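Local coordinates for protein carboxylic ester hydrolase (Aspergillus niger, PDB 7K4O) that hydrolyses ester bonds of tannins as a serine esterase of the tannase family, probably releasing gallic acid, which is found bound in its pocket, at residues N246-A251 and F273-I278; A250-M255 and D267-D272; W261-T266 and D470-G475; S324-A329 and I422-S427. All coordinates share one frame; numbering follows the deposited sequence.

Contact 1: N246-A251 and F273-I278; sequences NETIAA and FDISTI. With NAG (2-acetamido-2-deoxy-beta-D-glucopyranose), chain G.
Phe273 leaves the end of helix 266-272 and lays its ring against the last turns of helix 238-252. Its CG is anti to the backbone N (chi1 180°), which carries the ring across to the helix. Ala251 drops its methyl onto one face in a CH-pi contact, Ala251 CB standing 3.6 Å from the centroid of the Phe273 ring. The fit is tight and set toward the rim, since Ala251 CB comes within 3.3 Å of Phe273 CE1. Thr248 meets the same ring at its edge, its OG1 lying 3.7 Å from Phe273 CE2. That hydroxyl is hydrogen-bonded within its own helix to Ile244 O, so toward the ring and toward Ile275 CG2 it offers a packing surface. Beyond Phe273 the chain makes an Asx turn, Asp274 OD1 accepting from Ser276 N at 2.8 Å from above the carboxylate plane, and then runs into the 3-10 segment 275-278. The last residue of this segment, Ile278, completes the packed side: its CD1 lies 3.5 Å from Glu247 CB, and its CG2 meets Glu247 CG, the two side chains crossing obliquely. The solvent side is looser. There the exposed Asp274 turns to a salt bridge with Lys307 of helix 300-310, and the exposed Thr277 is bonded back to Asp274 O through both its backbone N and its OG1. Asn246 turns its back on the 273-278 loop and carries an N-linked glycan, its ND2 bonded covalently to C1 of the NAG.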
loop_
_atom_site.group_PDB
_atom_site.type_symbol
_atom_site.label_atom_id
_atom_site.label_comp_id
_atom_site.label_asym_id
_atom_site.label_seq_id
_atom_site.Cartn_x
_atom_site.Cartn_y
_atom_site.Cartn_z
ATOM N N ASN A 246 -18.264 6.249 14.435
ATOM C CA ASN A 246 -18.437 7.670 14.862
ATOM C C ASN A 246 -18.312 7.771 16.376
ATOM O O ASN A 246 -17.608 8.666 16.841
ATOM C CB ASN A 246 -19.743 8.291 14.349
ATOM C CG ASN A 246 -19.690 8.680 12.887
ATOM O OD1 ASN A 246 -18.631 8.571 12.245
ATOM N ND2 ASN A 246 -20.824 9.104 12.326
ATOM N N GLU A 247 -18.945 6.888 17.152
ATOM C CA GLU A 247 -18.847 6.944 18.641
ATOM C C GLU A 247 -17.466 6.549 19.139
ATOM O O GLU A 247 -17.061 7.014 20.240
ATOM C CB GLU A 247 -19.903 6.038 19.273
ATOM C CG GLU A 247 -21.304 6.571 19.058
ATOM C CD GLU A 247 -21.526 7.900 19.779
ATOM O OE1 GLU A 247 -21.110 8.050 20.946
ATOM O OE2 GLU A 247 -22.071 8.782 19.157
ATOM N N THR A 248 -16.751 5.667 18.398
ATOM C CA THR A 248 -15.360 5.313 18.766
ATOM C C THR A 248 -14.487 6.560 18.552
ATOM O O THR A 248 -13.657 6.846 19.415
ATOM C CB THR A 248 -14.909 4.069 17.980
ATOM O OG1 THR A 248 -15.826 2.991 18.241
ATOM C CG2 THR A 248 -13.500 3.664 18.337
ATOM N N ILE A 249 -14.684 7.271 17.452
ATOM C CA ILE A 249 -13.891 8.513 17.182
ATOM C C ILE A 249 -14.164 9.499 18.336
ATOM O O ILE A 249 -13.202 10.053 18.921
ATOM C CB ILE A 249 -14.215 9.110 15.816
ATOM C CG1 ILE A 249 -13.693 8.218 14.674
ATOM C CG2 ILE A 249 -13.650 10.513 15.735
ATOM C CD1 ILE A 249 -14.225 8.577 13.325
ATOM N N ALA A 250 -15.436 9.671 18.709
ATOM C CA ALA A 250 -15.812 10.636 19.784
ATOM C C ALA A 250 -15.135 10.250 21.092
ATOM O O ALA A 250 -14.591 11.135 21.787
ATOM C CB ALA A 250 -17.323 10.707 19.919
ATOM N N ALA A 251 -15.086 8.959 21.411
ATOM C CA ALA A 251 -14.570 8.488 22.712
ATOM C C ALA A 251 -13.040 8.522 22.731
ATOM O O ALA A 251 -12.484 8.591 23.817
ATOM C CB ALA A 251 -15.096 7.104 23.026
ATOM N N PHE A 273 -11.112 1.649 25.293
ATOM C CA PHE A 273 -12.520 1.953 24.984
ATOM C C PHE A 273 -13.321 0.684 24.722
ATOM O O PHE A 273 -12.944 -0.125 23.837
ATOM C CB PHE A 273 -12.626 2.888 23.799
ATOM C CG PHE A 273 -14.047 3.212 23.456
ATOM C CD1 PHE A 273 -14.870 3.836 24.401
ATOM C CD2 PHE A 273 -14.587 2.899 22.224
ATOM C CE1 PHE A 273 -16.187 4.145 24.088
ATOM C CE2 PHE A 273 -15.905 3.198 21.920
ATOM C CZ PHE A 273 -16.710 3.820 22.860
ATOM N N ASP A 274 -14.428 0.518 25.458
ATOM C CA ASP A 274 -15.342 -0.638 25.299
ATOM C C ASP A 274 -16.539 -0.203 24.487
ATOM O O ASP A 274 -17.326 0.639 24.994
ATOM C CB ASP A 274 -15.792 -1.153 26.662
ATOM C CG ASP A 274 -16.605 -2.439 26.594
ATOM O OD1 ASP A 274 -17.145 -2.757 25.525
ATOM O OD2 ASP A 274 -16.702 -3.097 27.638
ATOM N N ILE A 275 -16.731 -0.758 23.293
ATOM C CA ILE A 275 -17.809 -0.290 22.396
ATOM C C ILE A 275 -19.174 -0.771 22.931
ATOM O O ILE A 275 -20.186 -0.323 22.372
ATOM C CB ILE A 275 -17.611 -0.717 20.925
ATOM C CG1 ILE A 275 -17.661 -2.233 20.737
ATOM C CG2 ILE A 275 -16.324 -0.111 20.354
ATOM C CD1 ILE A 275 -17.736 -2.636 19.300
ATOM N N SER A 276 -19.205 -1.642 23.935
ATOM C CA SER A 276 -20.496 -2.019 24.608
ATOM C C SER A 276 -21.230 -0.762 25.128
ATOM O O SER A 276 -22.475 -0.788 25.172
ATOM C CB SER A 276 -20.268 -3.003 25.708
ATOM O OG SER A 276 -20.116 -4.301 25.157
ATOM N N THR A 277 -20.504 0.320 25.421
ATOM C CA THR A 277 -21.080 1.615 25.872
ATOM C C THR A 277 -21.929 2.242 24.774
ATOM O O THR A 277 -22.679 3.200 25.071
ATOM C CB THR A 277 -19.987 2.585 26.309
ATOM O OG1 THR A 277 -19.170 2.872 25.168
ATOM C CG2 THR A 277 -19.160 2.018 27.440
ATOM N N ILE A 278 -21.847 1.757 23.543
ATOM C CA ILE A 278 -22.579 2.368 22.397
ATOM C C ILE A 278 -23.947 1.698 22.249
ATOM O O ILE A 278 -24.777 2.207 21.489
ATOM C CB ILE A 278 -21.731 2.289 21.102
ATOM C CG1 ILE A 278 -20.377 2.965 21.320
ATOM C CG2 ILE A 278 -22.470 2.904 19.923
ATOM C CD1 ILE A 278 -19.351 2.670 20.237
HETATM C C1 NAG G . -20.985 9.521 10.914
HETATM C C2 NAG G . -22.422 9.827 10.451
HETATM C C3 NAG G . -22.516 10.376 9.038
HETATM C C4 NAG G . -21.672 11.619 9.047
HETATM C C5 NAG G . -20.255 11.274 9.494
HETATM C C6 NAG G . -19.395 12.523 9.546
HETATM C C7 NAG G . -24.041 8.250 11.384
HETATM C C8 NAG G . -24.635 6.880 11.227
HETATM N N2 NAG G . -23.170 8.591 10.440
HETATM O O3 NAG G . -23.902 10.530 8.714
HETATM O O4 NAG G . -21.647 12.011 7.702
HETATM O O5 NAG G . -20.200 10.698 10.784
HETATM O O6 NAG G . -18.090 12.156 9.938
HETATM O O7 NAG G . -24.330 9.005 12.286
#

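Contact 2: A250-M255 and D267-D272; sequences AACDAM and DLCLLD. With CA (calcium ion), chain K.
A disulfide next to a calcium-binding loop fastens the C-terminal part of helix 238-252 to helix 266-272. Cys252 SG and Cys269 SG are modelled 2.3 Å apart with a torsion of 74° about the S-S bond. The two half-cystines reach the bridge differently: Cys252 keeps SG beside its backbone N, whereas Cys269 swings SG anti to its own N (chi1 -166°). One residue past the bridge, Asp253 binds the calcium twice, through its backbone O and its OD1, each 2.4 Å from the ion; Asp256, Lys258, Asp260, Val262 and a water complete the site. Met255 then stretches its side chain along helix 266-272, extended beyond CG. Its SD lies 3.9 Å from Leu268 CB, and its CE reaches Asp272 CB at 4.1 Å. Leu268 answers with its CD1 branch, 3.4 Å from Met255 O. At the start of the second segment Asp267 OD1 accepts from Leu268 N through its anti lone pair, and the same oxygen is in a salt bridge with Arg265. Arg537 forms a salt bridge to Asp272; helix 266-272 thus touches the chain around the calcium site through Met255, and helix 536-541 through Asp267 and Leu268.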
loop_
_atom_site.group_PDB
_atom_site.type_symbol
_atom_site.label_atom_id
_atom_site.label_comp_id
_atom_site.label_asym_id
_atom_site.label_seq_id
_atom_site.Cartn_x
_atom_site.Cartn_y
_atom_site.Cartn_z
ATOM N N ALA A 250 -15.436 9.671 18.709
ATOM C CA ALA A 250 -15.812 10.636 19.784
ATOM C C ALA A 250 -15.135 10.250 21.092
ATOM O O ALA A 250 -14.591 11.135 21.787
ATOM C CB ALA A 250 -17.323 10.707 19.919
ATOM N N ALA A 251 -15.086 8.959 21.411
ATOM C CA ALA A 251 -14.570 8.488 22.712
ATOM C C ALA A 251 -13.040 8.522 22.731
ATOM O O ALA A 251 -12.484 8.591 23.817
ATOM C CB ALA A 251 -15.096 7.104 23.026
ATOM N N CYS A 252 -12.353 8.428 21.586
ATOM C CA CYS A 252 -10.883 8.174 21.578
ATOM C C CYS A 252 -10.134 9.400 21.050
ATOM O O CYS A 252 -8.907 9.432 21.235
ATOM C CB CYS A 252 -10.577 6.935 20.738
ATOM S SG CYS A 252 -11.237 5.413 21.477
ATOM N N ASP A 253 -10.841 10.396 20.506
ATOM C CA ASP A 253 -10.227 11.651 19.993
ATOM C C ASP A 253 -9.214 12.226 20.982
ATOM O O ASP A 253 -8.043 12.504 20.571
ATOM C CB ASP A 253 -11.296 12.650 19.638
ATOM C CG ASP A 253 -10.758 13.984 19.164
ATOM O OD1 ASP A 253 -9.566 14.054 18.738
ATOM O OD2 ASP A 253 -11.557 14.950 19.187
ATOM N N ALA A 254 -9.632 12.401 22.245
ATOM C CA ALA A 254 -8.871 13.155 23.267
ATOM C C ALA A 254 -7.751 12.304 23.855
ATOM O O ALA A 254 -6.918 12.819 24.585
ATOM C CB ALA A 254 -9.811 13.652 24.345
ATOM N N MET A 255 -7.692 11.007 23.570
ATOM C CA MET A 255 -6.625 10.159 24.168
ATOM C C MET A 255 -5.222 10.529 23.637
ATOM O O MET A 255 -4.217 10.204 24.311
ATOM C CB MET A 255 -6.903 8.691 23.874
ATOM C CG MET A 255 -8.081 8.128 24.663
ATOM S SD MET A 255 -8.412 6.435 24.041
ATOM C CE MET A 255 -9.893 5.960 24.957
ATOM N N ASP A 267 -4.088 2.751 19.348
ATOM C CA ASP A 267 -3.565 1.801 20.343
ATOM C C ASP A 267 -4.297 2.067 21.681
ATOM O O ASP A 267 -4.840 1.117 22.288
ATOM C CB ASP A 267 -2.049 1.887 20.469
ATOM C CG ASP A 267 -1.416 3.262 20.330
ATOM O OD1 ASP A 267 -2.102 4.296 20.645
ATOM O OD2 ASP A 267 -0.259 3.316 19.841
ATOM N N LEU A 268 -4.273 3.309 22.170
ATOM C CA LEU A 268 -5.003 3.633 23.442
ATOM C C LEU A 268 -6.485 3.322 23.230
ATOM O O LEU A 268 -7.099 2.822 24.184
ATOM C CB LEU A 268 -4.786 5.094 23.844
ATOM C CG LEU A 268 -3.355 5.439 24.185
ATOM C CD1 LEU A 268 -3.211 6.938 24.421
ATOM C CD2 LEU A 268 -2.841 4.639 25.375
ATOM N N CYS A 269 -7.022 3.557 22.042
ATOM C CA CYS A 269 -8.436 3.281 21.747
ATOM C C CYS A 269 -8.705 1.784 21.947
ATOM O O CYS A 269 -9.654 1.380 22.676
ATOM C CB CYS A 269 -8.757 3.744 20.351
ATOM S SG CYS A 269 -10.507 3.837 19.982
ATOM N N LEU A 270 -7.887 0.950 21.323
ATOM C CA LEU A 270 -8.079 -0.518 21.391
ATOM C C LEU A 270 -7.926 -0.989 22.834
ATOM O O LEU A 270 -8.681 -1.895 23.252
ATOM C CB LEU A 270 -7.028 -1.177 20.494
ATOM C CG LEU A 270 -7.029 -2.700 20.506
ATOM C CD1 LEU A 270 -8.349 -3.191 19.921
ATOM C CD2 LEU A 270 -5.815 -3.217 19.713
ATOM N N LEU A 271 -7.015 -0.392 23.588
ATOM C CA LEU A 271 -6.734 -0.813 24.974
ATOM C C LEU A 271 -7.864 -0.333 25.915
ATOM O O LEU A 271 -8.162 -1.076 26.859
ATOM C CB LEU A 271 -5.398 -0.242 25.432
ATOM C CG LEU A 271 -4.141 -0.875 24.849
ATOM C CD1 LEU A 271 -2.989 0.083 25.056
ATOM C CD2 LEU A 271 -3.813 -2.227 25.482
ATOM N N ASP A 272 -8.408 0.863 25.728
ATOM C CA ASP A 272 -9.134 1.554 26.821
ATOM C C ASP A 272 -10.605 1.810 26.510
ATOM O O ASP A 272 -11.272 2.233 27.445
ATOM C CB ASP A 272 -8.437 2.866 27.178
ATOM C CG ASP A 272 -7.075 2.646 27.792
ATOM O OD1 ASP A 272 -6.833 1.551 28.323
ATOM O OD2 ASP A 272 -6.239 3.573 27.713
HETATM CA CA CA K . -7.160 13.790 18.734
HETATM O O HOH W 1 -5.065 14.337 17.320
#

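Contact 3: W261-T266 and D470-G475; sequences WVVART and DAMPNG. With CA (calcium ion), chain K; NAG (2-acetamido-2-deoxy-beta-D-glucopyranose), chain B.
Trp261 opens the segment in a left-handed backbone conformation, its indole turned with CG anti to the backbone N. The edge of the ring faces the other loop, and Ala471 O lies near the ring plane, 3.1 Å from Trp261 NE1. The carbonyl of Trp261 is tied to the other loop by water 2, which donates to Trp261 O at 2.8 Å and accepts from Asn474 N, while Met472 CG comes to 3.4 Å from the same carbonyl oxygen. Val262 gives its carbonyl to the calcium, its O 2.4 Å from the ion, so the residue that coordinates the metal also meets the second loop. Its CG2 lies 3.6 Å from Gly475 N, against the type I beta turn of 472-475, and 3.8 Å from Asn474 CB. Asn474 sends its ND2 to Asp260 O, another link to the calcium loop. Val263 N makes a weak but fairly straight hydrogen bond (164°) to Met472 SD, 3.6 Å away; the bend of the thioether at chi3 (-88°) goes with this placing of the sulfur. The calcium loop is thus joined to the loop between strand 455-460 and strand 476-477, while Ile249 of helix 238-252 packs on both Trp261 and Met472.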
loop_
_atom_site.group_PDB
_atom_site.type_symbol
_atom_site.label_atom_id
_atom_site.label_comp_id
_atom_site.label_asym_id
_atom_site.label_seq_id
_atom_site.Cartn_x
_atom_site.Cartn_y
_atom_site.Cartn_z
ATOM N N TRP A 261 -11.119 15.877 16.524
ATOM C CA TRP A 261 -11.853 14.828 15.776
ATOM C C TRP A 261 -10.843 14.031 14.883
ATOM O O TRP A 261 -11.119 13.800 13.717
ATOM C CB TRP A 261 -12.985 15.458 14.982
ATOM C CG TRP A 261 -14.038 14.451 14.637
ATOM C CD1 TRP A 261 -14.251 13.863 13.423
ATOM C CD2 TRP A 261 -14.986 13.863 15.551
ATOM N NE1 TRP A 261 -15.284 12.963 13.512
ATOM C CE2 TRP A 261 -15.758 12.944 14.800
ATOM C CE3 TRP A 261 -15.298 14.077 16.904
ATOM C CZ2 TRP A 261 -16.811 12.220 15.366
ATOM C CZ3 TRP A 261 -16.336 13.354 17.457
ATOM C CH2 TRP A 261 -17.072 12.436 16.699
ATOM N N VAL A 262 -9.732 13.687 15.482
ATOM C CA VAL A 262 -8.724 12.783 14.870
ATOM C C VAL A 262 -8.261 11.861 15.960
ATOM O O VAL A 262 -7.796 12.307 16.980
ATOM C CB VAL A 262 -7.542 13.547 14.248
ATOM C CG1 VAL A 262 -6.606 12.553 13.541
ATOM C CG2 VAL A 262 -8.022 14.613 13.278
ATOM N N VAL A 263 -8.328 10.561 15.699
ATOM C CA VAL A 263 -7.722 9.580 16.626
ATOM C C VAL A 263 -6.304 9.235 16.166
ATOM O O VAL A 263 -6.150 8.393 15.256
ATOM C CB VAL A 263 -8.635 8.354 16.708
ATOM C CG1 VAL A 263 -8.033 7.280 17.593
ATOM C CG2 VAL A 263 -10.025 8.783 17.184
ATOM N N ALA A 264 -5.317 9.835 16.812
ATOM C CA ALA A 264 -3.891 9.579 16.545
ATOM C C ALA A 264 -3.430 8.403 17.375
ATOM O O ALA A 264 -2.306 7.958 17.164
ATOM C CB ALA A 264 -3.063 10.798 16.868
ATOM N N ARG A 265 -4.205 7.974 18.386
ATOM C CA ARG A 265 -3.782 6.853 19.254
ATOM C C ARG A 265 -4.867 5.777 19.192
ATOM O O ARG A 265 -5.613 5.573 20.197
ATOM C CB ARG A 265 -3.448 7.352 20.662
ATOM C CG ARG A 265 -2.235 8.277 20.673
ATOM C CD ARG A 265 -0.917 7.556 20.436
ATOM N NE ARG A 265 -0.573 6.659 21.502
ATOM C CZ ARG A 265 0.015 6.985 22.636
ATOM N NH1 ARG A 265 0.419 8.228 22.853
ATOM N NH2 ARG A 265 0.240 6.063 23.547
ATOM N N THR A 266 -4.877 5.020 18.090
ATOM C CA THR A 266 -5.781 3.856 17.952
ATOM C C THR A 266 -5.320 2.735 18.872
ATOM O O THR A 266 -6.165 1.846 19.166
ATOM C CB THR A 266 -5.908 3.384 16.501
ATOM O OG1 THR A 266 -4.611 2.950 16.116
ATOM C CG2 THR A 266 -6.509 4.439 15.618
ATOM N N ASP A 470 -12.648 11.313 4.996
ATOM C CA ASP A 470 -13.698 12.368 5.056
ATOM C C ASP A 470 -14.339 12.390 6.439
ATOM O O ASP A 470 -14.912 13.430 6.757
ATOM C CB ASP A 470 -14.758 12.142 3.988
ATOM C CG ASP A 470 -14.241 12.466 2.600
ATOM O OD1 ASP A 470 -13.109 13.071 2.497
ATOM O OD2 ASP A 470 -14.939 12.074 1.644
ATOM N N ALA A 471 -14.263 11.303 7.205
ATOM C CA ALA A 471 -14.759 11.244 8.593
ATOM C C ALA A 471 -13.825 12.002 9.537
ATOM O O ALA A 471 -14.310 12.445 10.598
ATOM C CB ALA A 471 -14.963 9.810 9.022
ATOM N N MET A 472 -12.520 12.109 9.227
ATOM C CA MET A 472 -11.525 12.765 10.098
ATOM C C MET A 472 -10.722 13.734 9.230
ATOM O O MET A 472 -9.497 13.607 9.051
ATOM C CB MET A 472 -10.651 11.771 10.864
ATOM C CG MET A 472 -11.431 10.983 11.913
ATOM S SD MET A 472 -10.521 9.881 12.947
ATOM C CE MET A 472 -10.590 8.411 11.911
ATOM N N PRO A 473 -11.407 14.763 8.669
ATOM C CA PRO A 473 -10.784 15.689 7.724
ATOM C C PRO A 473 -9.716 16.616 8.310
ATOM O O PRO A 473 -8.987 17.199 7.527
ATOM C CB PRO A 473 -11.976 16.507 7.186
ATOM C CG PRO A 473 -12.975 16.502 8.337
ATOM C CD PRO A 473 -12.819 15.129 8.958
ATOM N N ASN A 474 -9.577 16.696 9.632
ATOM C CA ASN A 474 -8.488 17.481 10.265
ATOM C C ASN A 474 -7.184 16.667 10.295
ATOM O O ASN A 474 -6.161 17.181 10.795
ATOM C CB ASN A 474 -8.873 17.920 11.672
ATOM C CG ASN A 474 -9.985 18.959 11.647
ATOM O OD1 ASN A 474 -10.167 19.684 10.674
ATOM N ND2 ASN A 474 -10.731 19.027 12.728
ATOM N N GLY A 475 -7.237 15.401 9.877
ATOM C CA GLY A 475 -6.051 14.530 9.976
ATOM C C GLY A 475 -5.037 14.949 8.913
ATOM O O GLY A 475 -5.409 15.469 7.867
HETATM CA CA CA K . -7.160 13.790 18.734
HETATM C C1 NAG B . -22.037 13.391 7.604
HETATM C C2 NAG B . -21.700 13.703 6.162
HETATM C C3 NAG B . -22.331 14.975 5.629
HETATM C C4 NAG B . -23.817 15.017 5.972
HETATM C C5 NAG B . -24.005 14.837 7.488
HETATM C C6 NAG B . -25.470 14.754 7.881
HETATM C C7 NAG B . -19.550 12.881 5.392
HETATM C C8 NAG B . -18.080 13.097 5.430
HETATM N N2 NAG B . -20.257 13.767 6.076
HETATM O O3 NAG B . -22.116 14.933 4.213
HETATM O O4 NAG B . -24.379 16.256 5.512
HETATM O O5 NAG B . -23.403 13.618 7.950
HETATM O O6 NAG B . -25.956 13.474 7.466
HETATM O O7 NAG B . -20.023 11.947 4.776
HETATM O O HOH W 2 -11.377 15.714 11.700
HETATM O O HOH W 1 -5.065 14.337 17.320
#

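Contact 4: S324-A329 and I422-S427; sequences SYQPTA and IPTAAS
Ile422 belongs to the pocket that holds 3,4,5-trihydroxybenzoic acid, on the loop that leads from strand 410-416 into helix 425-438 of this alpha/beta-hydrolase-clan protein. Its backbone N lies at the edge of the Tyr325 ring, 3.6 Å from Tyr325 CE1, and is hydrogen-bonded to Asp419, the probable acid of a Ser186-His465-Asp419 triad. Its CB points away from the 324-329 loop, and the residue touches the bound ligand. Pro423 follows with its ring against both Ser324 and Tyr325: Pro423 CD approaches Tyr325 CE1 at 3.7 Å, and Pro423 CB rests 3.5 Å from Ser324 O. Tyr325 carries its hydroxyl onward to Asp333 and Gln221, bonds that would steady the ring against the proline. Thr424 crosses Gln326 at about a right angle, its OG1 3.9 Å from Gln326 CG, while that hydroxyl is bonded to Gly416 O. Water 4 accepts from Thr424 N at 3.1 Å and also from Gln326 N, joining the two backbones. Gln326 NE2 is bonded to Thr266 OG1, which leaves OE1 for a water. At Ala425, on the first turn of the helix, water 3 accepts from Ala425 N at 3.0 Å and donates to Ser324 O and to Gln326 OE1, 2.8 Å from each.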
loop_
_atom_site.group_PDB
_atom_site.type_symbol
_atom_site.label_atom_id
_atom_site.label_comp_id
_atom_site.label_asym_id
_atom_site.label_seq_id
_atom_site.Cartn_x
_atom_site.Cartn_y
_atom_site.Cartn_z
ATOM N N SER A 324 -6.993 -7.660 12.668
ATOM C CA SER A 324 -7.909 -6.906 11.816
ATOM C C SER A 324 -7.570 -5.415 11.901
ATOM O O SER A 324 -6.561 -5.036 12.543
ATOM C CB SER A 324 -9.352 -7.194 12.207
ATOM O OG SER A 324 -10.244 -6.703 11.239
ATOM N N TYR A 325 -8.387 -4.642 11.224
ATOM C CA TYR A 325 -8.264 -3.168 11.143
ATOM C C TYR A 325 -8.370 -2.576 12.539
ATOM O O TYR A 325 -9.028 -3.149 13.453
ATOM C CB TYR A 325 -9.325 -2.600 10.218
ATOM C CG TYR A 325 -9.465 -3.380 8.948
ATOM C CD1 TYR A 325 -8.518 -3.291 7.932
ATOM C CD2 TYR A 325 -10.501 -4.267 8.757
ATOM C CE1 TYR A 325 -8.615 -4.043 6.779
ATOM C CE2 TYR A 325 -10.599 -5.037 7.614
ATOM C CZ TYR A 325 -9.666 -4.914 6.600
ATOM O OH TYR A 325 -9.824 -5.646 5.456
ATOM N N GLN A 326 -7.708 -1.447 12.721
ATOM C CA GLN A 326 -7.734 -0.719 14.009
ATOM C C GLN A 326 -9.148 -0.207 14.295
ATOM O O GLN A 326 -9.938 0.050 13.397
ATOM C CB GLN A 326 -6.793 0.480 13.963
ATOM C CG GLN A 326 -5.311 0.116 13.977
ATOM C CD GLN A 326 -4.893 -0.680 15.175
ATOM O OE1 GLN A 326 -4.793 -1.917 15.138
ATOM N NE2 GLN A 326 -4.630 0.014 16.286
ATOM N N PRO A 327 -9.483 -0.001 15.584
ATOM C CA PRO A 327 -10.654 0.837 15.900
ATOM C C PRO A 327 -10.552 2.186 15.163
ATOM O O PRO A 327 -9.435 2.678 14.984
ATOM C CB PRO A 327 -10.547 1.013 17.424
ATOM C CG PRO A 327 -9.760 -0.176 17.887
ATOM C CD PRO A 327 -8.757 -0.473 16.767
ATOM N N THR A 328 -11.681 2.701 14.680
ATOM C CA THR A 328 -11.929 3.949 13.891
ATOM C C THR A 328 -11.864 3.657 12.398
ATOM O O THR A 328 -12.358 4.466 11.644
ATOM C CB THR A 328 -11.047 5.152 14.253
ATOM O OG1 THR A 328 -9.687 4.991 13.871
ATOM C CG2 THR A 328 -10.967 5.414 15.732
ATOM N N ALA A 329 -11.342 2.498 11.968
ATOM C CA ALA A 329 -11.437 2.121 10.541
ATOM C C ALA A 329 -12.883 1.771 10.191
ATOM O O ALA A 329 -13.542 1.067 11.008
ATOM C CB ALA A 329 -10.487 0.973 10.214
ATOM N N ILE A 422 -6.336 -2.495 4.499
ATOM C CA ILE A 422 -5.153 -3.229 5.005
ATOM C C ILE A 422 -4.971 -2.855 6.438
ATOM O O ILE A 422 -4.772 -1.672 6.741
ATOM C CB ILE A 422 -3.908 -2.915 4.158
ATOM C CG1 ILE A 422 -4.222 -3.103 2.668
ATOM C CG2 ILE A 422 -2.746 -3.745 4.681
ATOM C CD1 ILE A 422 -3.061 -2.914 1.731
ATOM N N PRO A 423 -4.986 -3.824 7.378
ATOM C CA PRO A 423 -4.817 -3.491 8.777
ATOM C C PRO A 423 -3.518 -2.718 9.038
ATOM O O PRO A 423 -2.465 -3.150 8.653
ATOM C CB PRO A 423 -4.797 -4.834 9.479
ATOM C CG PRO A 423 -5.578 -5.707 8.569
ATOM C CD PRO A 423 -5.174 -5.280 7.165
ATOM N N THR A 424 -3.609 -1.611 9.780
ATOM C CA THR A 424 -2.395 -0.855 10.146
ATOM C C THR A 424 -1.361 -1.747 10.813
ATOM O O THR A 424 -0.142 -1.560 10.572
ATOM C CB THR A 424 -2.761 0.351 11.035
ATOM O OG1 THR A 424 -3.918 0.982 10.487
ATOM C CG2 THR A 424 -1.586 1.307 11.125
ATOM N N ALA A 425 -1.783 -2.674 11.686
ATOM C CA ALA A 425 -0.853 -3.553 12.393
ATOM C C ALA A 425 -0.043 -4.428 11.420
ATOM O O ALA A 425 0.984 -4.951 11.843
ATOM C CB ALA A 425 -1.618 -4.349 13.428
ATOM N N ALA A 426 -0.503 -4.611 10.196
ATOM C CA ALA A 426 0.234 -5.427 9.196
ATOM C C ALA A 426 1.601 -4.780 8.931
ATOM O O ALA A 426 2.563 -5.545 8.699
ATOM C CB ALA A 426 -0.501 -5.597 7.939
ATOM N N SER A 427 1.660 -3.454 8.970
ATOM C CA SER A 427 2.943 -2.741 8.689
ATOM C C SER A 427 3.858 -2.836 9.886
ATOM O O SER A 427 5.065 -3.078 9.711
ATOM C CB SER A 427 2.693 -1.310 8.251
ATOM O OG SER A 427 2.133 -1.251 6.951
HETATM O O HOH W 3 -4.576 -3.016 12.587
HETATM O O HOH W 4 -6.342 -0.385 10.392
#

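How the contacts relate
Following the chain from the N terminus, helix 238-252 supplies the first segment of contact 1 and the start of that of contact 2, which share Ala250 and Ala251. Contact 2 closes the short calcium loop and lies inside the span closed by contact 1. Contact 3 starts within that loop and reaches residues 470-475, so it crosses both; Asp253 of contact 2 and Val262 of contact 3 bind the same calcium. Contact 4 follows contacts 1 and 2 in series and is nested within contact 3. Thr266 OG1 and Gln326 NE2, 2.9 Å apart, link contacts 3 and 4. Together they tie helices 238-252 and 266-272 and the calcium loop between them to the loops after strands 410-416 and 455-460.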